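Local structure of AT5G66160 protein (Arabidopsis thaliana, 7BVW) at residues C31-R45 and H51-T63. The protein probably acts as a receptor that sorts proteins to the protein storage vacuole, its zinc-binding RING-H2 domain serving as an E3 ligase. Numbering follows the deposited sequence.
Sequences CAICLEDYRFGESLR and HAFHLNCIDSWLT. With ZN (zinc ion), chain C; ZN (zinc ion), chain D.
His54 turns its CG away from its own carbonyl carbon (chi1 -80°), and Glu42 runs extended beyond CG (chi2 -179°), which brings ring and carboxylate together. His54 ND1 binds zinc at 2.3 Å. Cys31, Cys34 and Cys57 complete this site through their SG atoms. On the far side of the ring, His54 NE2 donates to Glu42 OE1 at 2.6 Å. The oxygen lies in the ring plane, but NE2 approaches from above the carboxylate plane. Arg39 N reaches the same OE1 from the opposite face, so two bonds grip this one oxygen. Its charge would probably polarise the zinc-bound imidazole. The Tyr38 edge meets one face of His54 in a T-shaped pair, planes at 87°. The backbone of His54 is held too, by an N-H...S hydrogen bond from His54 N to Cys31 SG (3.5 Å).

Strands 43-45 and 52-54 pair antiparallel, and Arg45 and Phe53 exchange both backbone bonds. Ile33 crosses Phe53 at about a right angle, Ile33 CG1 lying 3.6 Å from Phe53 CD2. Ile33 CD1 reaches on to Ile58 in the helix. Arg45 grips Asp59 side-on in a salt bridge. Arg45 NE meets Asp59 OD1 at 2.7 Å and Arg45 NH2 meets Asp59 OD2 at 3.1 Å, both on syn lone pairs, with the groups nearly coplanar. Leu55 CD1 sits over the centre of the guanidinium face. A methionine in place of Arg45 would probably leave Asp59 without its charged mate and Leu55 CD1 without its flat cover. The hairpin leading into helix 55-65, with zinc held by ligands from both segments, is characteristic of the RING-H2 finger, whose second site includes His51.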
ATOM      1  N   CYS A  31       6.931   7.314  -0.852  1.00 15.85           N
ATOM      2  CA  CYS A  31       5.839   6.577  -1.477  1.00 16.38           C
ATOM      3  C   CYS A  31       6.041   6.562  -2.988  1.00 19.96           C
ATOM      4  O   CYS A  31       6.133   7.621  -3.617  1.00 21.70           O
ATOM      5  CB  CYS A  31       4.496   7.209  -1.119  1.00 12.95           C
ATOM      6  SG  CYS A  31       3.086   6.432  -1.924  1.00 14.16           S
ATOM      7  N   ALA A  32       6.103   5.362  -3.572  1.00 20.47           N
ATOM      8  CA  ALA A  32       6.352   5.237  -5.005  1.00 18.59           C
ATOM      9  C   ALA A  32       5.167   5.687  -5.851  1.00 19.46           C
ATOM     10  O   ALA A  32       5.340   5.960  -7.043  1.00 17.28           O
ATOM     11  CB  ALA A  32       6.711   3.792  -5.352  1.00 16.33           C
ATOM     12  N   ILE A  33       3.972   5.773  -5.265  1.00 20.92           N
ATOM     13  CA  ILE A  33       2.781   6.101  -6.042  1.00 20.31           C
ATOM     14  C   ILE A  33       2.677   7.603  -6.280  1.00 19.41           C
ATOM     15  O   ILE A  33       2.277   8.044  -7.364  1.00 21.16           O
ATOM     16  CB  ILE A  33       1.531   5.540  -5.339  1.00 16.55           C
ATOM     17  CG1 ILE A  33       1.579   4.009  -5.323  1.00 15.35           C
ATOM     18  CG2 ILE A  33       0.262   6.023  -6.018  1.00 17.46           C
ATOM     19  CD1 ILE A  33       0.345   3.361  -4.734  1.00 14.37           C
ATOM     20  N   CYS A  34       3.039   8.415  -5.285  1.00 18.85           N
ATOM     21  CA  CYS A  34       2.955   9.864  -5.406  1.00 16.73           C
ATOM     22  C   CYS A  34       4.311  10.557  -5.390  1.00 17.20           C
ATOM     23  O   CYS A  34       4.366  11.768  -5.636  1.00 17.67           O
ATOM     24  CB  CYS A  34       2.079  10.444  -4.284  1.00 17.91           C
ATOM     25  SG  CYS A  34       2.792  10.318  -2.633  1.00 19.09           S
ATOM     26  N   LEU A  35       5.393   9.828  -5.105  1.00 13.42           N
ATOM     27  CA  LEU A  35       6.779  10.298  -5.102  1.00 15.54           C
ATOM     28  C   LEU A  35       7.086  11.265  -3.965  1.00 18.69           C
ATOM     29  O   LEU A  35       8.182  11.838  -3.932  1.00 18.13           O
ATOM     30  CB  LEU A  35       7.174  10.943  -6.436  1.00 13.86           C
ATOM     31  CG  LEU A  35       7.037  10.082  -7.692  1.00 15.30           C
ATOM     32  CD1 LEU A  35       7.778  10.735  -8.859  1.00 13.31           C
ATOM     33  CD2 LEU A  35       7.537   8.661  -7.452  1.00 15.08           C
ATOM     34  N   GLU A  36       6.166  11.455  -3.024  1.00 20.24           N
ATOM     35  CA  GLU A  36       6.403  12.326  -1.883  1.00 22.03           C
ATOM     36  C   GLU A  36       7.062  11.544  -0.752  1.00 20.91           C
ATOM     37  O   GLU A  36       6.710  10.390  -0.493  1.00 20.76           O
ATOM     38  CB  GLU A  36       5.093  12.944  -1.392  1.00 23.96           C
ATOM     39  CG  GLU A  36       4.294  13.663  -2.464  1.00 26.31           C
ATOM     40  CD  GLU A  36       4.909  14.991  -2.864  1.00 27.58           C
ATOM     41  OE1 GLU A  36       5.814  15.473  -2.147  1.00 27.13           O
ATOM     42  OE2 GLU A  36       4.485  15.554  -3.895  1.00 25.08           O
ATOM     43  N   ASP A  37       8.024  12.177  -0.086  1.00 17.93           N
ATOM     44  CA  ASP A  37       8.647  11.561   1.078  1.00 19.76           C
ATOM     45  C   ASP A  37       7.650  11.476   2.224  1.00 19.91           C
ATOM     46  O   ASP A  37       6.878  12.407   2.465  1.00 22.00           O
ATOM     47  CB  ASP A  37       9.878  12.355   1.517  1.00 24.48           C
ATOM     48  CG  ASP A  37      10.954  12.402   0.450  1.00 28.94           C
ATOM     49  OD1 ASP A  37      11.000  11.476  -0.385  1.00 29.51           O
ATOM     50  OD2 ASP A  37      11.754  13.362   0.447  1.00 32.23           O
ATOM     51  N   TYR A  38       7.662  10.346   2.928  1.00 19.26           N
ATOM     52  CA  TYR A  38       6.775  10.182   4.072  1.00 18.18           C
ATOM     53  C   TYR A  38       7.062  11.244   5.126  1.00 21.09           C
ATOM     54  O   TYR A  38       8.215  11.611   5.368  1.00 22.76           O
ATOM     55  CB  TYR A  38       6.931   8.788   4.688  1.00 16.92           C
ATOM     56  CG  TYR A  38       6.574   7.630   3.777  1.00 15.72           C
ATOM     57  CD1 TYR A  38       5.303   7.510   3.222  1.00 14.89           C
ATOM     58  CD2 TYR A  38       7.504   6.635   3.495  1.00 16.79           C
ATOM     59  CE1 TYR A  38       4.978   6.438   2.395  1.00 19.37           C
ATOM     60  CE2 TYR A  38       7.188   5.563   2.673  1.00 19.27           C
ATOM     61  CZ  TYR A  38       5.924   5.470   2.127  1.00 18.28           C
ATOM     62  OH  TYR A  38       5.612   4.402   1.315  1.00 16.77           O
ATOM     63  N   ARG A  39       5.999  11.746   5.744  1.00 23.23           N
ATOM     64  CA  ARG A  39       6.100  12.701   6.836  1.00 25.60           C
ATOM     65  C   ARG A  39       5.634  12.046   8.130  1.00 22.51           C
ATOM     66  O   ARG A  39       4.810  11.128   8.117  1.00 19.75           O
ATOM     67  CB  ARG A  39       5.272  13.959   6.553  1.00 30.50           C
ATOM     68  CG  ARG A  39       5.779  14.803   5.386  1.00 34.79           C
ATOM     69  CD  ARG A  39       5.060  16.145   5.326  1.00 41.45           C
ATOM     70  NE  ARG A  39       5.603  17.027   4.292  1.00 48.87           N
ATOM     71  CZ  ARG A  39       5.035  17.240   3.108  1.00 51.30           C
ATOM     72  NH1 ARG A  39       5.607  18.059   2.237  1.00 51.25           N
ATOM     73  NH2 ARG A  39       3.894  16.639   2.796  1.00 51.32           N
ATOM     74  N   PHE A  40       6.178  12.525   9.246  1.00 22.39           N
ATOM     75  CA  PHE A  40       5.840  11.970  10.551  1.00 31.19           C
ATOM     76  C   PHE A  40       4.339  12.051  10.798  1.00 26.65           C
ATOM     77  O   PHE A  40       3.726  13.110  10.636  1.00 27.31           O
ATOM     78  CB  PHE A  40       6.599  12.714  11.652  1.00 37.02           C
ATOM     79  CG  PHE A  40       6.128  12.385  13.043  1.00 45.05           C
ATOM     80  CD1 PHE A  40       6.622  11.280  13.713  1.00 47.22           C
ATOM     81  CD2 PHE A  40       5.191  13.186  13.681  1.00 46.89           C
ATOM     82  CE1 PHE A  40       6.188  10.976  14.991  1.00 47.52           C
ATOM     83  CE2 PHE A  40       4.753  12.885  14.957  1.00 48.93           C
ATOM     84  CZ  PHE A  40       5.254  11.781  15.612  1.00 48.96           C
ATOM     85  N   GLY A  41       3.747  10.926  11.190  1.00 24.01           N
ATOM     86  CA  GLY A  41       2.337  10.865  11.499  1.00 23.68           C
ATOM     87  C   GLY A  41       1.444  10.431  10.358  1.00 24.65           C
ATOM     88  O   GLY A  41       0.242  10.233  10.577  1.00 22.43           O
ATOM     89  N   GLU A  42       1.982  10.278   9.151  1.00 22.43           N
ATOM     90  CA  GLU A  42       1.161   9.856   8.030  1.00 20.40           C
ATOM     91  C   GLU A  42       0.732   8.401   8.187  1.00 20.49           C
ATOM     92  O   GLU A  42       1.355   7.610   8.900  1.00 20.77           O
ATOM     93  CB  GLU A  42       1.913  10.038   6.715  1.00 18.10           C
ATOM     94  CG  GLU A  42       2.075  11.480   6.291  1.00 23.62           C
ATOM     95  CD  GLU A  42       2.813  11.610   4.978  1.00 28.20           C
ATOM     96  OE1 GLU A  42       3.530  10.659   4.605  1.00 29.66           O
ATOM     97  OE2 GLU A  42       2.667  12.661   4.321  1.00 30.61           O
ATOM     98  N   SER A  43      -0.350   8.053   7.497  1.00 16.48           N
ATOM     99  CA  SER A  43      -0.903   6.707   7.521  1.00 20.41           C
ATOM    100  C   SER A  43      -0.408   5.926   6.312  1.00 20.44           C
ATOM    101  O   SER A  43      -0.512   6.399   5.176  1.00 19.68           O
ATOM    102  CB  SER A  43      -2.433   6.744   7.529  1.00 24.67           C
ATOM    103  OG  SER A  43      -2.928   7.249   8.760  1.00 28.31           O
ATOM    104  N   LEU A  44       0.132   4.738   6.560  1.00 14.51           N
ATOM    105  CA  LEU A  44       0.666   3.883   5.513  1.00 17.94           C
ATOM    106  C   LEU A  44      -0.042   2.535   5.524  1.00 19.02           C
ATOM    107  O   LEU A  44      -0.671   2.146   6.511  1.00 19.92           O
ATOM    108  CB  LEU A  44       2.177   3.669   5.678  1.00 17.01           C
ATOM    109  CG  LEU A  44       3.142   4.687   5.063  1.00 19.69           C
ATOM    110  CD1 LEU A  44       3.034   6.046   5.729  1.00 21.93           C
ATOM    111  CD2 LEU A  44       4.559   4.155   5.158  1.00 18.57           C
ATOM    112  N   ARG A  45       0.075   1.820   4.410  1.00 13.90           N
ATOM    113  CA  ARG A  45      -0.405   0.451   4.304  1.00 17.27           C
ATOM    114  C   ARG A  45       0.715  -0.445   3.802  1.00 17.98           C
ATOM    115  O   ARG A  45       1.624   0.003   3.098  1.00 16.72           O
ATOM    116  CB  ARG A  45      -1.609   0.334   3.363  1.00 19.24           C
ATOM    117  CG  ARG A  45      -2.961   0.505   4.034  1.00 22.42           C
ATOM    118  CD  ARG A  45      -4.038  -0.255   3.273  1.00 21.46           C
ATOM    119  NE  ARG A  45      -5.337   0.412   3.319  1.00 21.97           N
ATOM    120  CZ  ARG A  45      -6.170   0.367   4.353  1.00 23.95           C
ATOM    121  NH1 ARG A  45      -5.839  -0.308   5.446  1.00 22.47           N
ATOM    122  NH2 ARG A  45      -7.331   1.007   4.299  1.00 22.12           N
ATOM    123  N   HIS A  51       6.116  -4.221   0.346  1.00 22.29           N
ATOM    124  CA  HIS A  51       6.210  -2.824  -0.060  1.00 19.68           C
ATOM    125  C   HIS A  51       5.103  -2.021   0.607  1.00 19.48           C
ATOM    126  O   HIS A  51       3.948  -2.458   0.653  1.00 18.45           O
ATOM    127  CB  HIS A  51       6.115  -2.673  -1.580  1.00 19.75           C
ATOM    128  CG  HIS A  51       7.246  -3.313  -2.321  1.00 19.58           C
ATOM    129  ND1 HIS A  51       7.065  -4.376  -3.179  1.00 19.65           N
ATOM    130  CD2 HIS A  51       8.573  -3.044  -2.332  1.00 20.16           C
ATOM    131  CE1 HIS A  51       8.229  -4.732  -3.690  1.00 22.53           C
ATOM    132  NE2 HIS A  51       9.161  -3.939  -3.192  1.00 22.59           N
ATOM    133  N   ALA A  52       5.459  -0.846   1.119  1.00 18.67           N
ATOM    134  CA  ALA A  52       4.521   0.014   1.821  1.00 18.12           C
ATOM    135  C   ALA A  52       4.276   1.295   1.035  1.00 15.77           C
ATOM    136  O   ALA A  52       5.116   1.744   0.251  1.00 16.62           O
ATOM    137  CB  ALA A  52       5.029   0.349   3.226  1.00 16.05           C
ATOM    138  N   PHE A  53       3.098   1.876   1.254  1.00 17.01           N
ATOM    139  CA  PHE A  53       2.698   3.086   0.554  1.00 14.80           C
ATOM    140  C   PHE A  53       1.872   3.952   1.490  1.00 16.59           C
ATOM    141  O   PHE A  53       1.439   3.507   2.556  1.00 14.98           O
ATOM    142  CB  PHE A  53       1.875   2.776  -0.704  1.00 13.48           C
ATOM    143  CG  PHE A  53       2.506   1.766  -1.620  1.00 15.12           C
ATOM    144  CD1 PHE A  53       2.305   0.409  -1.424  1.00 15.28           C
ATOM    145  CD2 PHE A  53       3.279   2.175  -2.692  1.00 14.72           C
ATOM    146  CE1 PHE A  53       2.881  -0.520  -2.270  1.00 16.61           C
ATOM    147  CE2 PHE A  53       3.855   1.248  -3.539  1.00 16.15           C
ATOM    148  CZ  PHE A  53       3.655  -0.102  -3.329  1.00 15.61           C
ATOM    149  N   HIS A  54       1.654   5.198   1.077  1.00 14.02           N
ATOM    150  CA  HIS A  54       0.578   5.991   1.651  1.00 15.04           C
ATOM    151  C   HIS A  54      -0.722   5.201   1.568  1.00 13.62           C
ATOM    152  O   HIS A  54      -1.032   4.606   0.532  1.00 12.65           O
ATOM    153  CB  HIS A  54       0.437   7.324   0.903  1.00 14.95           C
ATOM    154  CG  HIS A  54       1.433   8.364   1.312  1.00 14.52           C
ATOM    155  ND1 HIS A  54       2.057   9.193   0.404  1.00 15.03           N
ATOM    156  CD2 HIS A  54       1.895   8.725   2.532  1.00 14.39           C
ATOM    157  CE1 HIS A  54       2.870  10.012   1.047  1.00 16.59           C
ATOM    158  NE2 HIS A  54       2.790   9.749   2.340  1.00 15.65           N
ATOM    159  N   LEU A  55      -1.469   5.178   2.675  1.00 13.39           N
ATOM    160  CA  LEU A  55      -2.720   4.425   2.710  1.00 13.56           C
ATOM    161  C   LEU A  55      -3.669   4.884   1.607  1.00 15.59           C
ATOM    162  O   LEU A  55      -4.237   4.062   0.880  1.00 16.12           O
ATOM    163  CB  LEU A  55      -3.372   4.561   4.086  1.00 14.81           C
ATOM    164  CG  LEU A  55      -4.700   3.830   4.316  1.00 15.05           C
ATOM    165  CD1 LEU A  55      -4.734   3.275   5.728  1.00 14.94           C
ATOM    166  CD2 LEU A  55      -5.903   4.745   4.080  1.00 15.33           C
ATOM    167  N   ASN A  56      -3.841   6.200   1.458  1.00 15.52           N
ATOM    168  CA  ASN A  56      -4.740   6.720   0.432  1.00 17.39           C
ATOM    169  C   ASN A  56      -4.233   6.406  -0.970  1.00 16.50           C
ATOM    170  O   ASN A  56      -5.029   6.197  -1.892  1.00 14.10           O
ATOM    171  CB  ASN A  56      -4.921   8.227   0.605  1.00 21.51           C
ATOM    172  CG  ASN A  56      -5.913   8.570   1.691  1.00 29.30           C
ATOM    173  OD1 ASN A  56      -6.785   7.770   2.025  1.00 32.38           O
ATOM    174  ND2 ASN A  56      -5.795   9.772   2.240  1.00 31.62           N
ATOM    175  N   CYS A  57      -2.912   6.374  -1.155  1.00 14.97           N
ATOM    176  CA  CYS A  57      -2.359   6.144  -2.487  1.00 12.66           C
ATOM    177  C   CYS A  57      -2.594   4.710  -2.946  1.00 15.81           C
ATOM    178  O   CYS A  57      -3.071   4.476  -4.063  1.00 15.43           O
ATOM    179  CB  CYS A  57      -0.868   6.478  -2.499  1.00 12.33           C
ATOM    180  SG  CYS A  57      -0.519   8.243  -2.407  1.00 14.60           S
ATOM    181  N   ILE A  58      -2.268   3.731  -2.098  1.00 13.08           N
ATOM    182  CA  ILE A  58      -2.403   2.335  -2.500  1.00 13.36           C
ATOM    183  C   ILE A  58      -3.870   1.923  -2.552  1.00 15.33           C
ATOM    184  O   ILE A  58      -4.255   1.090  -3.384  1.00 15.45           O
ATOM    185  CB  ILE A  58      -1.579   1.423  -1.567  1.00 12.51           C
ATOM    186  CG1 ILE A  58      -1.538  -0.009  -2.110  1.00 12.79           C
ATOM    187  CG2 ILE A  58      -2.129   1.451  -0.142  1.00 12.95           C
ATOM    188  CD1 ILE A  58      -0.896  -0.110  -3.483  1.00 12.73           C
ATOM    189  N   ASP A  59      -4.711   2.494  -1.682  1.00 18.32           N
ATOM    190  CA  ASP A  59      -6.142   2.218  -1.747  1.00 19.69           C
ATOM    191  C   ASP A  59      -6.712   2.642  -3.094  1.00 19.30           C
ATOM    192  O   ASP A  59      -7.493   1.911  -3.713  1.00 20.05           O
ATOM    193  CB  ASP A  59      -6.872   2.928  -0.607  1.00 19.81           C
ATOM    194  CG  ASP A  59      -6.673   2.243   0.730  1.00 22.71           C
ATOM    195  OD1 ASP A  59      -5.891   1.270   0.795  1.00 20.86           O
ATOM    196  OD2 ASP A  59      -7.306   2.676   1.717  1.00 24.17           O
ATOM    197  N   SER A  60      -6.315   3.824  -3.567  1.00 16.62           N
ATOM    198  CA  SER A  60      -6.766   4.296  -4.871  1.00 18.41           C
ATOM    199  C   SER A  60      -6.295   3.368  -5.980  1.00 17.03           C
ATOM    200  O   SER A  60      -7.057   3.041  -6.897  1.00 20.10           O
ATOM    201  CB  SER A  60      -6.260   5.719  -5.108  1.00 19.95           C
ATOM    202  OG  SER A  60      -6.287   6.043  -6.487  1.00 24.52           O
ATOM    203  N   TRP A  61      -5.035   2.932  -5.910  1.00 14.04           N
ATOM    204  CA  TRP A  61      -4.479   2.088  -6.964  1.00 13.76           C
ATOM    205  C   TRP A  61      -5.194   0.745  -7.032  1.00 15.95           C
ATOM    206  O   TRP A  61      -5.545   0.270  -8.116  1.00 15.20           O
ATOM    207  CB  TRP A  61      -2.981   1.883  -6.738  1.00 21.24           C
ATOM    208  CG  TRP A  61      -2.384   0.884  -7.680  1.00 20.91           C
ATOM    209  CD1 TRP A  61      -2.070  -0.416  -7.409  1.00 20.58           C
ATOM    210  CD2 TRP A  61      -2.044   1.100  -9.055  1.00 20.20           C
ATOM    211  NE1 TRP A  61      -1.548  -1.022  -8.527  1.00 21.56           N
ATOM    212  CE2 TRP A  61      -1.519  -0.112  -9.550  1.00 21.92           C
ATOM    213  CE3 TRP A  61      -2.126   2.200  -9.912  1.00 20.50           C
ATOM    214  CZ2 TRP A  61      -1.081  -0.254 -10.864  1.00 20.35           C
ATOM    215  CZ3 TRP A  61      -1.691   2.058 -11.216  1.00 20.19           C
ATOM    216  CH2 TRP A  61      -1.176   0.838 -11.681  1.00 20.13           C
ATOM    217  N   LEU A  62      -5.420   0.119  -5.879  1.00 14.71           N
ATOM    218  CA  LEU A  62      -5.961  -1.236  -5.859  1.00 17.27           C
ATOM    219  C   LEU A  62      -7.456  -1.277  -6.151  1.00 18.46           C
ATOM    220  O   LEU A  62      -7.952  -2.296  -6.646  1.00 20.03           O
ATOM    221  CB  LEU A  62      -5.673  -1.898  -4.508  1.00 18.69           C
ATOM    222  CG  LEU A  62      -4.211  -2.243  -4.209  1.00 17.25           C
ATOM    223  CD1 LEU A  62      -4.085  -2.971  -2.875  1.00 16.12           C
ATOM    224  CD2 LEU A  62      -3.627  -3.078  -5.337  1.00 18.45           C
ATOM    225  N   THR A  63      -8.192  -0.206  -5.854  1.00 17.63           N
ATOM    226  CA  THR A  63      -9.635  -0.212  -6.067  1.00 19.48           C
ATOM    227  C   THR A  63     -10.040   0.328  -7.432  1.00 20.78           C
ATOM    228  O   THR A  63     -11.121  -0.010  -7.928  1.00 23.17           O
ATOM    229  CB  THR A  63     -10.343   0.604  -4.979  1.00 20.74           C
ATOM    230  OG1 THR A  63      -9.850   1.949  -4.982  1.00 18.15           O
ATOM    231  CG2 THR A  63     -10.103  -0.014  -3.610  1.00 19.93           C
TER
HETATM  232 ZN    ZN C 401       1.727   8.412  -1.713  1.00 18.25          ZN
HETATM  233 ZN    ZN D 402       5.480  -5.190  -4.139  1.00 20.98          ZN
HETATM  234  O   HOH W   1       6.643   3.099  -1.646  1.00 17.97           O
HETATM  235  O   HOH W   2      -2.590   8.336   3.450  1.00 34.36           O